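Local coordinates for F1 capsule-anchoring protein (Yersinia pestis, PDB 2XET) that probably takes part, as the C-terminal domain of the outer-membrane usher Caf1A, in assembling F1 capsular antigen subunits into surface fibres, at residues G2-L8 with S38-G44; L45-I51 with S64-P70. One frame throughout, in Å; residues are numbered along the deposited sequence.

Contact 1 (G2-L8 with S38-G44). With SO4 (sulfate ion), chain D.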
loop_
_atom_site.group_PDB
_atom_site.type_symbol
_atom_site.label_atom_id
_atom_site.label_comp_id
_atom_site.label_asym_id
_atom_site.label_seq_id
_atom_site.Cartn_x
_atom_site.Cartn_y
_atom_site.Cartn_z
ATOM N N GLY A 2 0.836 -13.710 -3.053
ATOM C CA GLY A 2 0.025 -12.776 -3.818
ATOM C C GLY A 2 0.809 -11.599 -4.359
ATOM O O GLY A 2 1.613 -11.008 -3.654
ATOM N N ARG A 3 0.542 -11.250 -5.616
ATOM C CA ARG A 3 1.144 -10.072 -6.210
ATOM C C ARG A 3 0.062 -9.157 -6.758
ATOM O O ARG A 3 -0.964 -9.617 -7.309
ATOM C CB ARG A 3 2.184 -10.453 -7.274
ATOM C CG ARG A 3 1.629 -11.098 -8.510
ATOM C CD ARG A 3 2.649 -11.962 -9.286
ATOM N NE ARG A 3 2.944 -13.237 -8.613
ATOM C CZ ARG A 3 2.195 -14.350 -8.663
ATOM N NH1 ARG A 3 1.037 -14.409 -9.331
ATOM N NH2 ARG A 3 2.594 -15.437 -8.008
ATOM N N LEU A 4 0.285 -7.855 -6.603
ATOM C CA LEU A 4 -0.721 -6.881 -7.003
ATOM C C LEU A 4 -0.169 -5.496 -7.247
ATOM O O LEU A 4 0.850 -5.116 -6.659
ATOM C CB LEU A 4 -1.823 -6.802 -5.942
ATOM C CG LEU A 4 -1.573 -5.810 -4.802
ATOM C CD1 LEU A 4 -2.921 -5.368 -4.251
ATOM C CD2 LEU A 4 -0.733 -6.497 -3.772
ATOM N N PHE A 5 -0.877 -4.768 -8.112
ATOM C CA PHE A 5 -0.746 -3.331 -8.288
ATOM C C PHE A 5 -1.781 -2.737 -7.334
ATOM O O PHE A 5 -2.986 -3.076 -7.433
ATOM C CB PHE A 5 -1.122 -2.918 -9.715
ATOM C CG PHE A 5 -0.156 -3.415 -10.770
ATOM C CD1 PHE A 5 0.945 -2.642 -11.146
ATOM C CD2 PHE A 5 -0.353 -4.652 -11.380
ATOM C CE1 PHE A 5 1.839 -3.107 -12.116
ATOM C CE2 PHE A 5 0.546 -5.127 -12.343
ATOM C CZ PHE A 5 1.639 -4.350 -12.705
ATOM N N LEU A 6 -1.330 -1.865 -6.434
ATOM C CA LEU A 6 -2.234 -1.228 -5.475
ATOM C C LEU A 6 -2.310 0.285 -5.663
ATOM O O LEU A 6 -1.297 0.984 -5.537
ATOM C CB LEU A 6 -1.773 -1.548 -4.045
ATOM C CG LEU A 6 -2.656 -1.056 -2.905
ATOM C CD1 LEU A 6 -4.027 -1.736 -2.954
ATOM C CD2 LEU A 6 -1.950 -1.319 -1.575
ATOM N N HIS A 7 -3.499 0.779 -6.025
ATOM C CA HIS A 7 -3.694 2.205 -6.203
ATOM C C HIS A 7 -4.148 2.789 -4.888
ATOM O O HIS A 7 -5.198 2.409 -4.376
ATOM C CB HIS A 7 -4.758 2.496 -7.286
ATOM C CG HIS A 7 -4.894 3.943 -7.634
ATOM N ND1 HIS A 7 -6.045 4.464 -8.192
ATOM C CD2 HIS A 7 -4.028 4.981 -7.518
ATOM C CE1 HIS A 7 -5.886 5.761 -8.393
ATOM N NE2 HIS A 7 -4.675 6.101 -7.991
ATOM N N LEU A 8 -3.338 3.687 -4.334
ATOM C CA LEU A 8 -3.619 4.292 -3.038
ATOM C C LEU A 8 -4.135 5.704 -3.206
ATOM O O LEU A 8 -3.653 6.426 -4.055
ATOM C CB LEU A 8 -2.331 4.317 -2.193
ATOM C CG LEU A 8 -1.789 2.960 -1.739
ATOM C CD1 LEU A 8 -0.306 3.113 -1.371
ATOM C CD2 LEU A 8 -2.598 2.394 -0.562
ATOM N N SER A 38 0.529 7.286 -7.984
ATOM C CA SER A 38 0.047 6.949 -6.638
ATOM C C SER A 38 -0.272 5.460 -6.495
ATOM O O SER A 38 -1.238 5.063 -5.815
ATOM C CB SER A 38 -1.161 7.806 -6.241
ATOM O OG SER A 38 -1.385 7.723 -4.840
ATOM N N GLY A 39 0.556 4.638 -7.156
ATOM C CA GLY A 39 0.484 3.188 -7.023
ATOM C C GLY A 39 1.777 2.540 -6.550
ATOM O O GLY A 39 2.865 3.133 -6.584
ATOM N N VAL A 40 1.644 1.311 -6.079
ATOM C CA VAL A 40 2.793 0.485 -5.735
ATOM C C VAL A 40 2.563 -0.962 -6.181
ATOM O O VAL A 40 1.424 -1.440 -6.201
ATOM C CB VAL A 40 3.074 0.570 -4.209
ATOM C CG1 VAL A 40 1.886 -0.023 -3.399
ATOM C CG2 VAL A 40 4.394 -0.129 -3.861
ATOM N N TYR A 41 3.643 -1.646 -6.546
ATOM C CA TYR A 41 3.572 -3.062 -6.893
ATOM C C TYR A 41 4.225 -3.849 -5.752
ATOM O O TYR A 41 5.358 -3.539 -5.349
ATOM C CB TYR A 41 4.288 -3.323 -8.222
ATOM C CG TYR A 41 4.188 -4.761 -8.690
ATOM C CD1 TYR A 41 2.975 -5.275 -9.201
ATOM C CD2 TYR A 41 5.296 -5.634 -8.614
ATOM C CE1 TYR A 41 2.868 -6.597 -9.643
ATOM C CE2 TYR A 41 5.191 -6.976 -9.046
ATOM C CZ TYR A 41 3.967 -7.449 -9.553
ATOM O OH TYR A 41 3.867 -8.757 -9.983
ATOM N N LEU A 42 3.502 -4.855 -5.252
ATOM C CA LEU A 42 3.909 -5.638 -4.079
ATOM C C LEU A 42 3.771 -7.134 -4.406
ATOM O O LEU A 42 2.858 -7.534 -5.150
ATOM C CB LEU A 42 3.020 -5.298 -2.876
ATOM C CG LEU A 42 3.007 -3.840 -2.383
ATOM C CD1 LEU A 42 1.906 -3.577 -1.339
ATOM C CD2 LEU A 42 4.398 -3.426 -1.815
ATOM N N THR A 43 4.673 -7.951 -3.866
ATOM C CA THR A 43 4.641 -9.380 -4.106
ATOM C C THR A 43 4.881 -10.120 -2.777
ATOM O O THR A 43 5.322 -9.515 -1.782
ATOM C CB THR A 43 5.748 -9.810 -5.128
ATOM O OG1 THR A 43 7.024 -9.792 -4.464
ATOM C CG2 THR A 43 5.785 -8.881 -6.354
ATOM N N GLY A 44 4.556 -11.419 -2.772
ATOM C CA GLY A 44 4.799 -12.297 -1.618
ATOM C C GLY A 44 3.862 -12.031 -0.464
ATOM O O GLY A 44 4.202 -12.302 0.691
HETATM S S SO4 D . 5.042 -14.156 -5.405
HETATM O O1 SO4 D . 5.259 -13.567 -6.736
HETATM O O2 SO4 D . 4.117 -13.315 -4.674
HETATM O O3 SO4 D . 4.491 -15.498 -5.602
HETATM O O4 SO4 D . 6.340 -14.229 -4.722
#
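Phe5 and Tyr41 meet in an edge-to-face pair, ring centroids 4.8 Å apart and planes 51° apart. Tyr41 CD1 sits over the middle of the Phe5 ring, 3.8 Å from Phe5 CE1. With CG of Tyr41 anti to its own N (chi1 -177°), the phenol leans back over strand 2-8, so that its OH lies 3.5 Å from Arg3 CD and the two side chains run alongside each other. Farther on, the Arg3 guanidinium offers its edge to a sulfate, probably taken from the crystallisation liquor: Arg3 NE reaches O1 at 3.0 Å, NH2 bonds O3, and Gly44 N closes on O2 at 2.7 Å. Arg3 NH1 turns instead to the carbonyls of Ile75 and Gly77, which fixes the rotation of the group. At the other end Ser38 OG donates to Leu8 O over 2.7 Å and also bonds Val16 N. Antiparallel backbone bonds between Leu4 and Leu42 and between Leu6 and Val40 set this register. On the face of Leu4, Leu6, Val40 and Leu42 the packing is apolar and buried, Leu6 CB lying 4.0 Å from Val40 CG1. The sheet edge thus has a greasy inner face and an aromatic outer one, with Arg3 at one corner.

Contact 2 (L45-I51 with S64-P70)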
loop_
_atom_site.group_PDB
_atom_site.type_symbol
_atom_site.label_atom_id
_atom_site.label_comp_id
_atom_site.label_asym_id
_atom_site.label_seq_id
_atom_site.Cartn_x
_atom_site.Cartn_y
_atom_site.Cartn_z
ATOM N N LEU A 45 2.676 -11.509 -0.773
ATOM C CA LEU A 45 1.719 -11.115 0.255
ATOM C C LEU A 45 0.751 -12.237 0.596
ATOM O O LEU A 45 0.356 -13.000 -0.286
ATOM C CB LEU A 45 0.902 -9.912 -0.224
ATOM C CG LEU A 45 1.641 -8.586 -0.427
ATOM C CD1 LEU A 45 0.661 -7.520 -0.904
ATOM C CD2 LEU A 45 2.299 -8.149 0.860
ATOM N N PRO A 46 0.334 -12.312 1.874
ATOM C CA PRO A 46 -0.727 -13.221 2.295
ATOM C C PRO A 46 -2.093 -12.673 1.875
ATOM O O PRO A 46 -2.175 -11.573 1.320
ATOM C CB PRO A 46 -0.591 -13.210 3.817
ATOM C CG PRO A 46 -0.147 -11.809 4.113
ATOM C CD PRO A 46 0.828 -11.504 3.004
ATOM N N LYS A 47 -3.157 -13.426 2.138
ATOM C CA LYS A 47 -4.494 -12.970 1.762
ATOM C C LYS A 47 -4.878 -11.609 2.372
ATOM O O LYS A 47 -5.505 -10.787 1.706
ATOM C CB LYS A 47 -5.560 -14.026 2.098
ATOM C CG LYS A 47 -6.948 -13.611 1.636
ATOM C CD LYS A 47 -7.979 -14.715 1.777
ATOM C CE LYS A 47 -9.390 -14.147 1.820
ATOM N NZ LYS A 47 -9.644 -13.021 0.849
ATOM N N LYS A 48 -4.489 -11.367 3.621
ATOM C CA LYS A 48 -4.842 -10.132 4.310
ATOM C C LYS A 48 -3.604 -9.524 4.945
ATOM O O LYS A 48 -2.913 -10.192 5.731
ATOM C CB LYS A 48 -5.884 -10.416 5.388
ATOM C CG LYS A 48 -7.210 -10.891 4.813
ATOM C CD LYS A 48 -8.285 -11.062 5.883
ATOM C CE LYS A 48 -9.681 -10.909 5.261
ATOM N NZ LYS A 48 -9.799 -11.639 3.952
ATOM N N SER A 49 -3.337 -8.270 4.593
ATOM C CA SER A 49 -2.197 -7.509 5.118
ATOM C C SER A 49 -2.632 -6.123 5.608
ATOM O O SER A 49 -3.714 -5.640 5.257
ATOM C CB SER A 49 -1.126 -7.329 4.038
ATOM O OG SER A 49 -0.655 -8.579 3.610
ATOM N N LYS A 50 -1.769 -5.499 6.409
ATOM C CA LYS A 50 -1.944 -4.107 6.814
ATOM C C LYS A 50 -0.634 -3.404 6.485
ATOM O O LYS A 50 0.445 -3.921 6.797
ATOM C CB LYS A 50 -2.235 -3.991 8.312
ATOM C CG LYS A 50 -3.630 -4.539 8.691
ATOM C CD LYS A 50 -3.919 -4.408 10.179
ATOM C CE LYS A 50 -5.241 -5.099 10.503
ATOM N NZ LYS A 50 -6.382 -4.347 9.914
ATOM N N ILE A 51 -0.741 -2.248 5.841
ATOM C CA ILE A 51 0.452 -1.473 5.467
ATOM C C ILE A 51 0.471 -0.056 6.032
ATOM O O ILE A 51 -0.582 0.516 6.364
ATOM C CB ILE A 51 0.652 -1.431 3.916
ATOM C CG1 ILE A 51 -0.531 -0.722 3.232
ATOM C CG2 ILE A 51 0.901 -2.853 3.349
ATOM C CD1 ILE A 51 -0.356 -0.473 1.717
ATOM N N SER A 64 -2.550 4.655 6.727
ATOM C CA SER A 64 -2.614 3.213 6.930
ATOM C C SER A 64 -3.682 2.593 6.046
ATOM O O SER A 64 -4.760 3.161 5.886
ATOM C CB SER A 64 -2.909 2.890 8.400
ATOM O OG SER A 64 -1.864 3.404 9.233
ATOM N N SER A 65 -3.385 1.416 5.503
ATOM C CA SER A 65 -4.314 0.726 4.601
ATOM C C SER A 65 -4.396 -0.780 4.896
ATOM O O SER A 65 -3.401 -1.410 5.253
ATOM C CB SER A 65 -3.822 0.879 3.139
ATOM O OG SER A 65 -3.942 2.210 2.671
ATOM N N ASN A 66 -5.584 -1.364 4.712
ATOM C CA ASN A 66 -5.695 -2.831 4.646
ATOM C C ASN A 66 -5.583 -3.307 3.195
ATOM O O ASN A 66 -6.056 -2.634 2.265
ATOM C CB ASN A 66 -7.024 -3.315 5.237
ATOM C CG ASN A 66 -7.168 -2.972 6.719
ATOM O OD1 ASN A 66 -6.203 -3.044 7.490
ATOM N ND2 ASN A 66 -8.379 -2.591 7.120
ATOM N N VAL A 67 -4.927 -4.442 3.001
ATOM C CA VAL A 67 -4.736 -5.013 1.659
ATOM C C VAL A 67 -5.322 -6.431 1.662
ATOM O O VAL A 67 -4.736 -7.354 2.235
ATOM C CB VAL A 67 -3.234 -5.034 1.236
ATOM C CG1 VAL A 67 -3.083 -5.478 -0.225
ATOM C CG2 VAL A 67 -2.593 -3.638 1.397
ATOM N N VAL A 68 -6.485 -6.579 1.022
ATOM C CA VAL A 68 -7.231 -7.846 1.004
ATOM C C VAL A 68 -7.266 -8.366 -0.432
ATOM O O VAL A 68 -7.785 -7.693 -1.316
ATOM C CB VAL A 68 -8.674 -7.669 1.551
ATOM C CG1 VAL A 68 -9.458 -8.997 1.502
ATOM C CG2 VAL A 68 -8.634 -7.117 2.987
ATOM N N LEU A 69 -6.657 -9.527 -0.654
ATOM C CA LEU A 69 -6.589 -10.145 -1.969
ATOM C C LEU A 69 -7.745 -11.104 -2.134
ATOM O O LEU A 69 -8.186 -11.719 -1.148
ATOM C CB LEU A 69 -5.295 -10.953 -2.120
ATOM C CG LEU A 69 -3.981 -10.170 -2.015
ATOM C CD1 LEU A 69 -2.818 -11.140 -2.151
ATOM C CD2 LEU A 69 -3.907 -9.080 -3.061
ATOM N N PRO A 70 -8.235 -11.259 -3.379
ATOM C CA PRO A 70 -9.182 -12.333 -3.666
ATOM C C PRO A 70 -8.615 -13.715 -3.289
ATOM O O PRO A 70 -7.414 -13.864 -3.160
ATOM C CB PRO A 70 -9.386 -12.216 -5.186
ATOM C CG PRO A 70 -9.135 -10.748 -5.481
ATOM C CD PRO A 70 -7.979 -10.410 -4.562
HETATM O O HOH W 1 -2.436 -8.884 1.515
#
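Val67 O takes a hydrogen bond from Ser49 N and another from a water, which lies 2.9 Å away from this oxygen. The setting is an antiparallel beta hairpin, strands 48-54 and 62-68, in the transthyretin-like beta-sandwich expected of a PapC C-terminal domain. The same water donates to Pro46 O and accepts from Ser49 OG at 2.8 Å, so it ties the chain ahead of strand 48-54 to the pairing itself. Ser49 and Val67 bond reciprocally, as do Ile51 and Ser65, and a further bond from Leu69 N to Lys47 O carries the pairing past the end of the strand. There Lys47, extended until its last torsion, folds NZ onto Leu69 O at 2.8 Å.

On the inward face, Ile51 CD1 comes 3.9 Å from Val67 CG2, the two side chains crossing at a slant. Ile51 CG1, set between its backbone N and carbonyl carbon (chi1 63°), approaches Ser65 CB as well. Leu6 covers both Ile51 and Val67 from strand 2-10, while Leu69 turns CD1 to within 3.6 Å of Pro46 O.

The face of Lys48, Lys50, Asn66 and Val68 is exposed. Lys48 lies alongside Val68, its NZ 3.6 Å from Val68 CG1. Lys50 runs beside Asn66 and bends at chi4, which brings NZ to 2.8 Å from Asn66 OD1, approaching from above the plane of the amide carbonyl.

Overall arrangement
Along the chain the two contacts come in series, and a corner at Gly44 turns the chain directly from 38-44 into 45-51. Their centres are 10 Å apart. Both belong to one continuous run of strands: 48-54 pairs with 62-68, then 79-87 and 2-10 follow, and 39-45 lies at the end. Strands 62-68 and 2-10 are thus separated in that order by 79-87, yet the sheet folds over so that the two contacts face each other. Gly2 CA packs 3.7 Å from Leu69 CD1, and Gly2 N probably bonds Leu45 O. The shared apolar interior gives this small domain its core; the exposed Phe5-Tyr41 pair is consistent with the surface hydrophobic clusters important for F1 assembly.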